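Side-chain contacts in major capsid protein (Faustovirus, PDB 5J7O), which builds the protein shell of a large double-stranded DNA virus, probably as a trimer of double jelly-roll subunits: residues Ala203-Met208 and Arg419-Gln424; Tyr209-Val214 and His469-Val474; Gln437-Trp442 and Leu609-Lys614; Glu445-Gly450 and Arg590-Glu595. One frame throughout, in Å; residues are numbered along the deposited sequence.

Interaction 1: Ala203-Met208 and Arg419-Gln424; sequences ALAAIM and RVYREQ
Helix 203-208 lies against strand 419-424 with a closest axis approach of 10.0 Å and an angle of 111° between their N-to-C directions; A205 and Y421 are the nearest residues, their CA atoms 7.8 Å apart. Two pairs of side chains make the contact. The methyl of A205 approaches the Y421 ring obliquely, CB lying 4.0 Å from Y421 CD1 and almost as close to CE1. Farther along the strand, E423 reaches the helix with CG anti to its backbone N (chi1 156°) and the rest of the chain extended, which carries the carboxylate across L204 at about a right angle. L204 CD1 comes to 3.6 Å from E423 OE2, while the CB of the same leucine lies beside OE1. The polar ends are held by other parts of the chain: E423 OE1 hydrogen-bonds to T202 OG1, just ahead of the helix, and Y421 OH to the carbonyl oxygen of L300. Strand 415-428 is, within this chain, an outermost strand of its sheet. Its junction with the helix is thus mainly van der Waals, and the glutamate lays its carboxylate against the aliphatic leucine while T202, at the helix start, supplies a polar partner.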
# COMPACT_ATOMS: atom_id res chain seq x y z
N ALA B 203 -20.71 0.10 17.38
CA ALA B 203 -19.32 0.23 16.95
C ALA B 203 -18.76 -1.11 16.49
O ALA B 203 -17.83 -1.14 15.67
CB ALA B 203 -18.48 0.80 18.09
N LEU B 204 -19.32 -2.21 16.99
CA LEU B 204 -18.89 -3.53 16.55
C LEU B 204 -19.19 -3.74 15.07
O LEU B 204 -18.37 -4.28 14.33
CB LEU B 204 -19.55 -4.61 17.40
CG LEU B 204 -19.14 -4.57 18.87
CD1 LEU B 204 -19.86 -5.64 19.66
CD2 LEU B 204 -17.64 -4.72 18.99
N ALA B 205 -20.38 -3.32 14.62
CA ALA B 205 -20.68 -3.38 13.20
C ALA B 205 -19.81 -2.41 12.41
O ALA B 205 -19.41 -2.70 11.28
CB ALA B 205 -22.16 -3.09 12.96
N ALA B 206 -19.50 -1.25 13.01
CA ALA B 206 -18.67 -0.26 12.32
C ALA B 206 -17.26 -0.78 12.09
O ALA B 206 -16.66 -0.54 11.04
CB ALA B 206 -18.64 1.04 13.12
N ILE B 207 -16.70 -1.51 13.07
CA ILE B 207 -15.35 -2.04 12.87
C ILE B 207 -15.37 -3.24 11.94
O ILE B 207 -14.38 -3.51 11.26
CB ILE B 207 -14.68 -2.38 14.22
CG1 ILE B 207 -15.39 -3.55 14.90
CG2 ILE B 207 -14.67 -1.16 15.12
CD1 ILE B 207 -14.67 -4.06 16.13
N MET B 208 -16.48 -3.98 11.88
CA MET B 208 -16.60 -5.03 10.87
C MET B 208 -16.61 -4.45 9.47
O MET B 208 -15.98 -5.00 8.55
CB MET B 208 -17.87 -5.85 11.12
CG MET B 208 -17.84 -6.70 12.38
SD MET B 208 -16.46 -7.86 12.42
CE MET B 208 -16.87 -8.81 13.88
N ARG B 419 -31.61 -4.34 4.10
CA ARG B 419 -30.67 -5.14 4.87
C ARG B 419 -30.50 -4.51 6.24
O ARG B 419 -30.28 -3.30 6.34
CB ARG B 419 -29.32 -5.26 4.16
CG ARG B 419 -29.14 -6.53 3.33
CD ARG B 419 -29.88 -6.45 2.01
NE ARG B 419 -29.47 -7.53 1.10
CZ ARG B 419 -29.75 -7.56 -0.20
NH1 ARG B 419 -30.45 -6.58 -0.75
NH2 ARG B 419 -29.33 -8.58 -0.94
N VAL B 420 -30.60 -5.33 7.28
CA VAL B 420 -30.57 -4.84 8.66
C VAL B 420 -29.50 -5.60 9.44
O VAL B 420 -29.23 -6.77 9.18
CB VAL B 420 -31.95 -5.00 9.34
CG1 VAL B 420 -32.90 -3.92 8.85
CG2 VAL B 420 -32.52 -6.38 9.07
N TYR B 421 -28.90 -4.90 10.40
CA TYR B 421 -27.91 -5.51 11.27
C TYR B 421 -28.60 -6.30 12.39
O TYR B 421 -29.64 -5.89 12.90
CB TYR B 421 -26.99 -4.45 11.87
CG TYR B 421 -26.20 -3.67 10.85
CD1 TYR B 421 -24.99 -4.14 10.37
CD2 TYR B 421 -26.66 -2.45 10.37
CE1 TYR B 421 -24.26 -3.43 9.44
CE2 TYR B 421 -25.94 -1.73 9.44
CZ TYR B 421 -24.74 -2.22 8.98
OH TYR B 421 -24.02 -1.51 8.05
N ARG B 422 -28.00 -7.43 12.75
CA ARG B 422 -28.51 -8.26 13.84
C ARG B 422 -27.30 -8.81 14.59
O ARG B 422 -26.62 -9.72 14.11
CB ARG B 422 -29.40 -9.38 13.31
CG ARG B 422 -30.88 -9.03 13.33
CD ARG B 422 -31.35 -8.89 14.76
NE ARG B 422 -32.73 -8.41 14.87
CZ ARG B 422 -33.48 -8.56 15.96
NH1 ARG B 422 -32.99 -9.19 17.02
NH2 ARG B 422 -34.72 -8.09 15.99
N GLU B 423 -27.06 -8.27 15.78
CA GLU B 423 -25.83 -8.48 16.52
C GLU B 423 -26.08 -9.24 17.82
O GLU B 423 -27.12 -9.04 18.47
CB GLU B 423 -25.16 -7.13 16.82
CG GLU B 423 -24.22 -7.12 18.02
CD GLU B 423 -23.65 -5.74 18.30
OE1 GLU B 423 -23.46 -4.97 17.33
OE2 GLU B 423 -23.41 -5.42 19.48
N GLN B 424 -25.14 -10.11 18.18
CA GLN B 424 -25.13 -10.79 19.46
C GLN B 424 -23.70 -10.90 19.96
O GLN B 424 -22.80 -11.25 19.20
CB GLN B 424 -25.76 -12.19 19.39
CG GLN B 424 -25.37 -13.10 20.54
CD GLN B 424 -26.09 -14.44 20.51
OE1 GLN B 424 -27.31 -14.50 20.41
NE2 GLN B 424 -25.32 -15.52 20.59

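Interaction 2: Tyr209-Val214 and His469-Val474; sequences YNKFHV and HHLTSV
K211 bridges from the last turn of helix 203-212 to the loop that leads into strand 473-490, a long strand of the mixed sheet in this double jelly-roll protein. Its NZ donates a 2.7 Å hydrogen bond to the carbonyl oxygen of H469. The ammonium sits above the carbonyl plane, 38° out of it, with a C=O...N angle of 141°. NZ also lies at the edge of the H469 ring, near its plane, but 3.9 Å from ND1, and a water bridges the two: it accepts from K211 NZ at 2.5 Å and pairs with H469 ND1 at 2.7 Å. The amide ND2 of N210 adds a weak bond to the same water. The aliphatic part of the lysine is used too, CE packing 4.0 Å from CG of L471 as the two side chains pass at a slant. A bend at the last torsion (chi4 -66°) turns NZ away from the line of the lysine chain and toward the loop.

D563 completes the grip on the lysine: its OD2 forms a salt bridge with K211 NZ and accepts from the backbone N of L471, so one carboxylate oxygen ties the helix side chain to the loop backbone. The buried ammonium is thereby matched by a negative charge, which probably helps keep it protonated. In the next shell, H469 NE2 hydrogen-bonds to E179 OE1, and Y180 meets the imidazole edge-to-face. Over one face of the H469 ring, toward its rim, stands H470 CD2, 3.6 Å above the plane.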
# COMPACT_ATOMS: atom_id res chain seq x y z
N TYR B 209 -17.31 -3.32 9.28
CA TYR B 209 -17.27 -2.63 7.99
C TYR B 209 -15.88 -2.09 7.70
O TYR B 209 -15.41 -2.16 6.56
CB TYR B 209 -18.31 -1.50 7.98
CG TYR B 209 -18.44 -0.79 6.66
CD1 TYR B 209 -17.56 0.23 6.30
CD2 TYR B 209 -19.45 -1.12 5.77
CE1 TYR B 209 -17.68 0.88 5.09
CE2 TYR B 209 -19.58 -0.46 4.56
CZ TYR B 209 -18.69 0.53 4.23
OH TYR B 209 -18.81 1.19 3.02
N ASN B 210 -15.22 -1.54 8.72
CA ASN B 210 -13.86 -1.03 8.54
C ASN B 210 -12.92 -2.13 8.05
O ASN B 210 -11.97 -1.85 7.30
CB ASN B 210 -13.36 -0.43 9.85
CG ASN B 210 -11.92 0.06 9.76
OD1 ASN B 210 -11.64 1.06 9.10
ND2 ASN B 210 -11.02 -0.62 10.45
N LYS B 211 -13.17 -3.38 8.45
CA LYS B 211 -12.26 -4.46 8.09
C LYS B 211 -12.60 -5.08 6.74
O LYS B 211 -11.69 -5.55 6.04
CB LYS B 211 -12.30 -5.55 9.17
CG LYS B 211 -11.85 -5.09 10.56
CD LYS B 211 -12.17 -6.15 11.61
CE LYS B 211 -12.13 -5.58 13.03
NZ LYS B 211 -10.76 -5.15 13.44
N PHE B 212 -13.87 -5.08 6.34
CA PHE B 212 -14.31 -5.89 5.21
C PHE B 212 -14.76 -5.10 3.98
O PHE B 212 -14.89 -5.70 2.91
CB PHE B 212 -15.46 -6.81 5.63
CG PHE B 212 -15.02 -8.02 6.40
CD1 PHE B 212 -14.44 -9.10 5.75
CD2 PHE B 212 -15.20 -8.09 7.77
CE1 PHE B 212 -14.03 -10.22 6.46
CE2 PHE B 212 -14.81 -9.20 8.49
CZ PHE B 212 -14.22 -10.27 7.83
N HIS B 213 -15.02 -3.80 4.10
CA HIS B 213 -15.67 -3.11 2.99
C HIS B 213 -15.02 -1.77 2.67
O HIS B 213 -15.68 -0.87 2.13
CB HIS B 213 -17.16 -2.92 3.27
CG HIS B 213 -17.88 -4.19 3.60
ND1 HIS B 213 -17.98 -5.23 2.70
CD2 HIS B 213 -18.52 -4.59 4.72
CE1 HIS B 213 -18.65 -6.22 3.25
NE2 HIS B 213 -19.00 -5.86 4.48
N VAL B 214 -13.74 -1.61 2.98
CA VAL B 214 -13.03 -0.39 2.61
C VAL B 214 -11.81 -0.76 1.78
O VAL B 214 -10.71 -0.95 2.33
CB VAL B 214 -12.63 0.44 3.84
CG1 VAL B 214 -12.09 1.79 3.40
CG2 VAL B 214 -13.81 0.61 4.78
N HIS B 469 -10.51 -2.31 18.70
CA HIS B 469 -11.12 -2.82 17.48
C HIS B 469 -10.48 -4.12 16.99
O HIS B 469 -11.01 -4.73 16.06
CB HIS B 469 -11.07 -1.76 16.38
CG HIS B 469 -9.68 -1.37 15.97
ND1 HIS B 469 -8.96 -2.05 15.01
CD2 HIS B 469 -8.89 -0.36 16.40
CE1 HIS B 469 -7.78 -1.48 14.87
NE2 HIS B 469 -7.71 -0.45 15.69
N HIS B 470 -9.38 -4.55 17.60
CA HIS B 470 -8.77 -5.81 17.20
C HIS B 470 -9.57 -6.99 17.74
O HIS B 470 -10.07 -6.97 18.87
CB HIS B 470 -7.33 -5.88 17.72
CG HIS B 470 -6.37 -5.03 16.94
ND1 HIS B 470 -5.64 -5.52 15.88
CD2 HIS B 470 -6.02 -3.73 17.08
CE1 HIS B 470 -4.88 -4.55 15.40
NE2 HIS B 470 -5.09 -3.46 16.11
N LEU B 471 -9.69 -8.03 16.92
CA LEU B 471 -10.43 -9.23 17.28
C LEU B 471 -9.54 -10.36 17.76
O LEU B 471 -10.01 -11.49 17.92
CB LEU B 471 -11.28 -9.70 16.09
CG LEU B 471 -12.30 -8.69 15.57
CD1 LEU B 471 -13.12 -9.28 14.43
CD2 LEU B 471 -13.21 -8.21 16.70
N THR B 472 -8.26 -10.10 17.99
CA THR B 472 -7.32 -11.07 18.53
C THR B 472 -6.71 -10.54 19.82
O THR B 472 -7.00 -9.43 20.27
CB THR B 472 -6.21 -11.40 17.53
OG1 THR B 472 -5.44 -10.22 17.26
CG2 THR B 472 -6.79 -11.91 16.23
N SER B 473 -5.85 -11.36 20.42
CA SER B 473 -5.05 -10.95 21.56
C SER B 473 -3.73 -10.39 21.04
O SER B 473 -3.01 -11.08 20.31
CB SER B 473 -4.81 -12.12 22.51
OG SER B 473 -4.07 -11.71 23.65
N VAL B 474 -3.41 -9.16 21.41
CA VAL B 474 -2.24 -8.45 20.91
C VAL B 474 -1.24 -8.29 22.04
O VAL B 474 -1.58 -7.78 23.11
CB VAL B 474 -2.62 -7.08 20.31
CG1 VAL B 474 -1.44 -6.49 19.56
CG2 VAL B 474 -3.84 -7.21 19.41
O HOH W 1 -10.63 -2.74 12.99

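Interaction 3: Gln437-Trp442 and Leu609-Lys614; sequences QSQLKW and LISIAK
The side-chain amides of Q437 and Q439 converge on S611 from the turn that follows strand 432-436. In the carbonyl plane of Q437, a lone pair of OE1 receives Q439 NE2 at 2.9 Å, with an N-H...O angle of 158°; the bond also runs close to the amide plane of Q439. Above that carbonyl plane, 57° out of it, the hydroxyl of S611 donates to the same oxygen, OG to OE1 2.9 Å. Two donors thus grip one buried acceptor from different directions and fix the rotation of the Q437 amide, while its NE2 is bonded to the carbonyl oxygen of V435. Both glutamine chains bend at chi2, bringing the Q439 amide N-H to the Q437 oxygen. Farther along the strand, L440 sends CD2 to 3.5 Å from A613 CB, an apolar contact beside the polar cluster. Residues Q437 to L440 form a type I beta turn, and the side chains of Q437, Q439 and L440 lie against the face of strand 607-620 that carries S611 and A613. The arrangement belongs to a jelly-roll sandwich: a loop leaving one four-stranded antiparallel sheet, which contains 432-436, closes over a strand of the facing sheet before entering it as strand 444-453.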
# COMPACT_ATOMS: atom_id res chain seq x y z
N GLN B 437 -27.54 -18.50 18.37
CA GLN B 437 -27.63 -17.12 17.89
C GLN B 437 -29.09 -16.69 17.96
O GLN B 437 -29.85 -16.84 17.01
CB GLN B 437 -27.07 -17.01 16.47
CG GLN B 437 -25.64 -17.51 16.34
CD GLN B 437 -24.65 -16.66 17.12
OE1 GLN B 437 -24.69 -15.43 17.04
NE2 GLN B 437 -23.77 -17.30 17.87
N SER B 438 -29.48 -16.15 19.12
CA SER B 438 -30.87 -15.78 19.35
C SER B 438 -31.28 -14.53 18.58
O SER B 438 -32.48 -14.32 18.37
CB SER B 438 -31.12 -15.57 20.85
OG SER B 438 -30.84 -16.74 21.58
N GLN B 439 -30.32 -13.70 18.17
CA GLN B 439 -30.66 -12.47 17.46
C GLN B 439 -31.22 -12.73 16.07
O GLN B 439 -31.87 -11.84 15.50
CB GLN B 439 -29.43 -11.56 17.37
CG GLN B 439 -28.40 -11.97 16.32
CD GLN B 439 -27.61 -13.21 16.69
OE1 GLN B 439 -27.90 -13.88 17.69
NE2 GLN B 439 -26.59 -13.52 15.90
N LEU B 440 -31.01 -13.92 15.52
CA LEU B 440 -31.36 -14.19 14.13
C LEU B 440 -32.84 -14.56 14.03
O LEU B 440 -33.28 -15.56 14.61
CB LEU B 440 -30.48 -15.30 13.57
CG LEU B 440 -28.99 -14.99 13.66
CD1 LEU B 440 -28.16 -16.03 12.93
CD2 LEU B 440 -28.73 -13.60 13.10
N LYS B 441 -33.60 -13.76 13.28
CA LYS B 441 -35.01 -14.01 13.04
C LYS B 441 -35.39 -14.08 11.56
O LYS B 441 -36.46 -14.61 11.25
CB LYS B 441 -35.88 -12.92 13.69
CG LYS B 441 -36.17 -13.13 15.17
CD LYS B 441 -35.02 -12.64 16.04
CE LYS B 441 -35.41 -12.66 17.51
NZ LYS B 441 -34.34 -12.10 18.37
N TRP B 442 -34.55 -13.58 10.67
CA TRP B 442 -34.87 -13.38 9.26
C TRP B 442 -33.80 -14.03 8.40
O TRP B 442 -32.77 -14.48 8.92
CB TRP B 442 -34.98 -11.87 8.98
CG TRP B 442 -36.04 -11.22 9.80
CD1 TRP B 442 -37.22 -11.77 10.20
CD2 TRP B 442 -36.01 -9.89 10.36
NE1 TRP B 442 -37.93 -10.87 10.96
CE2 TRP B 442 -37.21 -9.71 11.07
CE3 TRP B 442 -35.08 -8.85 10.32
CZ2 TRP B 442 -37.51 -8.52 11.73
CZ3 TRP B 442 -35.38 -7.67 10.98
CH2 TRP B 442 -36.58 -7.52 11.68
N LEU B 609 -17.66 -13.45 22.09
CA LEU B 609 -17.95 -13.97 20.76
C LEU B 609 -18.93 -13.02 20.09
O LEU B 609 -20.13 -13.02 20.40
CB LEU B 609 -18.51 -15.39 20.83
CG LEU B 609 -18.55 -16.07 19.46
CD1 LEU B 609 -17.14 -16.38 18.97
CD2 LEU B 609 -19.40 -17.33 19.49
N ILE B 610 -18.43 -12.21 19.17
CA ILE B 610 -19.21 -11.18 18.50
C ILE B 610 -19.72 -11.74 17.18
O ILE B 610 -18.92 -12.17 16.33
CB ILE B 610 -18.39 -9.90 18.28
CG1 ILE B 610 -17.83 -9.40 19.61
CG2 ILE B 610 -19.23 -8.83 17.61
CD1 ILE B 610 -16.84 -8.27 19.48
N SER B 611 -21.04 -11.74 17.00
CA SER B 611 -21.68 -12.25 15.79
C SER B 611 -22.67 -11.21 15.29
O SER B 611 -23.67 -10.93 15.96
CB SER B 611 -22.37 -13.59 16.05
OG SER B 611 -23.24 -13.93 14.99
N ILE B 612 -22.39 -10.64 14.13
CA ILE B 612 -23.21 -9.58 13.54
C ILE B 612 -23.64 -10.05 12.16
O ILE B 612 -22.82 -10.08 11.23
CB ILE B 612 -22.46 -8.25 13.46
CG1 ILE B 612 -22.02 -7.81 14.86
CG2 ILE B 612 -23.33 -7.18 12.81
CD1 ILE B 612 -21.15 -6.59 14.86
N ALA B 613 -24.91 -10.40 12.01
CA ALA B 613 -25.44 -10.89 10.75
C ALA B 613 -26.13 -9.78 9.98
O ALA B 613 -26.70 -8.85 10.57
CB ALA B 613 -26.42 -12.04 10.98
N LYS B 614 -26.07 -9.88 8.66
CA LYS B 614 -26.80 -8.99 7.76
C LYS B 614 -28.01 -9.76 7.24
O LYS B 614 -27.87 -10.70 6.45
CB LYS B 614 -25.91 -8.52 6.61
CG LYS B 614 -24.79 -7.58 7.05
CD LYS B 614 -25.35 -6.30 7.64
CE LYS B 614 -26.14 -5.52 6.61
NZ LYS B 614 -25.30 -5.17 5.43

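Interaction 4: Glu445-Gly450 and Arg590-Glu595; sequences EFIYLG and REFYIE
Strands 446-450 and 592-595 face each other with a closest axis approach of 10.5 Å and an angle of 38° between their N-to-C directions, the spacing of two packed sheets rather than of neighbours within one. L449 and I594 are the nearest residues, with CA atoms 9.3 Å apart. I447 and L449 point across from the first strand, F592 and I594 from the second. I447 and F592 approach from opposite directions. The ethyl arm does the touching: CG1 is anti to the carbonyl carbon (chi1 -59°) and the chain runs on extended, so CD1 arrives 3.8 Å from F592 CE1 and nearly as close to CZ, oblique to the ring. The other branch of the isoleucine, CG2, looks along the strand to I594 and comes 4.3 Å from its CD1. L449 and I594 instead slide past each other in opposite directions, L449 CD2 lying 3.9 Å from I594 CG2. I594 therefore uses both its branches, the ethyl end against I447 and the methyl against L449.

The layer is closed from several sides. L569 of strand 567-570 touches both I447 and I594, V529 and A531 of strand 526-531 lie against F592, and Q437 and L440 touch that ring from the connecting loop. Each of the four touching side chains is buried and each ends in carbon, so this part of the sandwich coheres through hydrophobic burial and interlocking branches, without directional bonds between the two strands.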
# COMPACT_ATOMS: atom_id res chain seq x y z
N GLU B 445 -27.84 -13.27 4.98
CA GLU B 445 -26.91 -13.32 3.86
C GLU B 445 -25.53 -13.78 4.31
O GLU B 445 -24.95 -14.69 3.71
CB GLU B 445 -26.82 -11.94 3.19
CG GLU B 445 -28.01 -11.56 2.34
CD GLU B 445 -27.78 -10.26 1.59
OE1 GLU B 445 -27.45 -9.24 2.24
OE2 GLU B 445 -27.91 -10.26 0.35
N PHE B 446 -25.00 -13.15 5.35
CA PHE B 446 -23.69 -13.51 5.88
C PHE B 446 -23.59 -12.99 7.31
O PHE B 446 -24.46 -12.27 7.80
CB PHE B 446 -22.56 -12.97 5.01
CG PHE B 446 -22.78 -11.58 4.50
CD1 PHE B 446 -23.36 -11.36 3.26
CD2 PHE B 446 -22.42 -10.48 5.27
CE1 PHE B 446 -23.57 -10.08 2.80
CE2 PHE B 446 -22.62 -9.19 4.80
CZ PHE B 446 -23.20 -8.99 3.57
N ILE B 447 -22.50 -13.38 7.98
CA ILE B 447 -22.29 -13.08 9.39
C ILE B 447 -20.83 -12.70 9.61
O ILE B 447 -19.93 -13.46 9.24
CB ILE B 447 -22.67 -14.27 10.30
CG1 ILE B 447 -24.14 -14.66 10.11
CG2 ILE B 447 -22.38 -13.94 11.76
CD1 ILE B 447 -24.56 -15.87 10.92
N TYR B 448 -20.60 -11.53 10.21
CA TYR B 448 -19.27 -11.17 10.68
C TYR B 448 -19.04 -11.81 12.05
O TYR B 448 -19.90 -11.73 12.93
CB TYR B 448 -19.11 -9.65 10.77
CG TYR B 448 -19.50 -8.88 9.53
CD1 TYR B 448 -20.71 -8.20 9.46
CD2 TYR B 448 -18.64 -8.81 8.44
CE1 TYR B 448 -21.06 -7.49 8.33
CE2 TYR B 448 -18.99 -8.09 7.30
CZ TYR B 448 -20.20 -7.43 7.26
OH TYR B 448 -20.55 -6.72 6.13
N LEU B 449 -17.88 -12.44 12.22
CA LEU B 449 -17.60 -13.20 13.44
C LEU B 449 -16.26 -12.79 14.03
O LEU B 449 -15.31 -12.45 13.31
CB LEU B 449 -17.61 -14.71 13.16
CG LEU B 449 -17.43 -15.62 14.38
CD1 LEU B 449 -18.58 -15.44 15.36
CD2 LEU B 449 -17.30 -17.08 13.96
N GLY B 450 -16.19 -12.84 15.36
CA GLY B 450 -14.95 -12.59 16.06
C GLY B 450 -15.07 -13.00 17.51
O GLY B 450 -16.17 -13.09 18.07
N ARG B 590 -33.89 -19.86 13.20
CA ARG B 590 -34.46 -19.82 14.55
C ARG B 590 -33.78 -20.80 15.50
O ARG B 590 -33.94 -20.67 16.72
CB ARG B 590 -35.96 -20.09 14.49
CG ARG B 590 -36.79 -18.83 14.27
CD ARG B 590 -38.23 -19.13 13.88
NE ARG B 590 -38.80 -20.24 14.63
CZ ARG B 590 -39.19 -21.39 14.07
NH1 ARG B 590 -39.07 -21.56 12.76
NH2 ARG B 590 -39.70 -22.36 14.82
N GLU B 591 -33.04 -21.78 14.98
CA GLU B 591 -32.23 -22.69 15.80
C GLU B 591 -30.83 -22.75 15.18
O GLU B 591 -30.45 -23.74 14.54
CB GLU B 591 -32.87 -24.08 15.90
CG GLU B 591 -32.27 -24.94 17.00
CD GLU B 591 -32.58 -26.41 16.83
OE1 GLU B 591 -32.23 -27.20 17.73
OE2 GLU B 591 -33.18 -26.78 15.80
N PHE B 592 -30.06 -21.69 15.38
CA PHE B 592 -28.81 -21.45 14.67
C PHE B 592 -27.65 -21.47 15.66
O PHE B 592 -27.72 -20.83 16.71
CB PHE B 592 -28.87 -20.10 13.95
CG PHE B 592 -27.81 -19.90 12.92
CD1 PHE B 592 -26.55 -19.43 13.28
CD2 PHE B 592 -28.07 -20.15 11.59
CE1 PHE B 592 -25.57 -19.24 12.32
CE2 PHE B 592 -27.09 -19.96 10.63
CZ PHE B 592 -25.85 -19.50 11.00
N TYR B 593 -26.59 -22.21 15.32
CA TYR B 593 -25.46 -22.38 16.22
C TYR B 593 -24.15 -22.09 15.49
O TYR B 593 -23.94 -22.56 14.37
CB TYR B 593 -25.41 -23.80 16.79
CG TYR B 593 -26.47 -24.06 17.84
CD1 TYR B 593 -27.75 -24.45 17.48
CD2 TYR B 593 -26.18 -23.91 19.19
CE1 TYR B 593 -28.72 -24.69 18.43
CE2 TYR B 593 -27.15 -24.15 20.15
CZ TYR B 593 -28.41 -24.53 19.77
OH TYR B 593 -29.37 -24.77 20.72
N ILE B 594 -23.29 -21.30 16.14
CA ILE B 594 -21.92 -21.09 15.71
C ILE B 594 -21.02 -21.75 16.75
O ILE B 594 -21.04 -21.38 17.93
CB ILE B 594 -21.58 -19.60 15.56
CG1 ILE B 594 -22.42 -18.97 14.45
CG2 ILE B 594 -20.09 -19.42 15.27
CD1 ILE B 594 -22.18 -17.48 14.28
N GLU B 595 -20.24 -22.74 16.32
CA GLU B 595 -19.39 -23.52 17.21
C GLU B 595 -17.93 -23.15 16.95
O GLU B 595 -17.51 -23.05 15.80
CB GLU B 595 -19.60 -25.01 17.00
CG GLU B 595 -21.06 -25.43 17.07
CD GLU B 595 -21.25 -26.91 16.83
OE1 GLU B 595 -22.42 -27.35 16.71
OE2 GLU B 595 -20.24 -27.64 16.75

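Overall arrangement
The four contacts cluster around one beta sandwich and the helix packed on it. Interactions 1 and 2 use successive parts of helix 203-212, their centres 12 Å apart, and their segments alternate along the chain. Interaction 1 closes before 3 and 4 open, and the segments of 4 lie between those of 3. Interactions 1, 3 and 4 share one antiparallel sheet, in which strand 607-620 runs between 415-428 and 444-453. Interactions 3 and 4, 6 Å apart between centres, join that sheet to the one containing 432-436 and 592-597. H213 and F212 meet Y448 between interactions 2 and 4; R419 salt-bridges E445 between 1 and 4. The helix thus packs on a sandwich whose strands come much later in the chain.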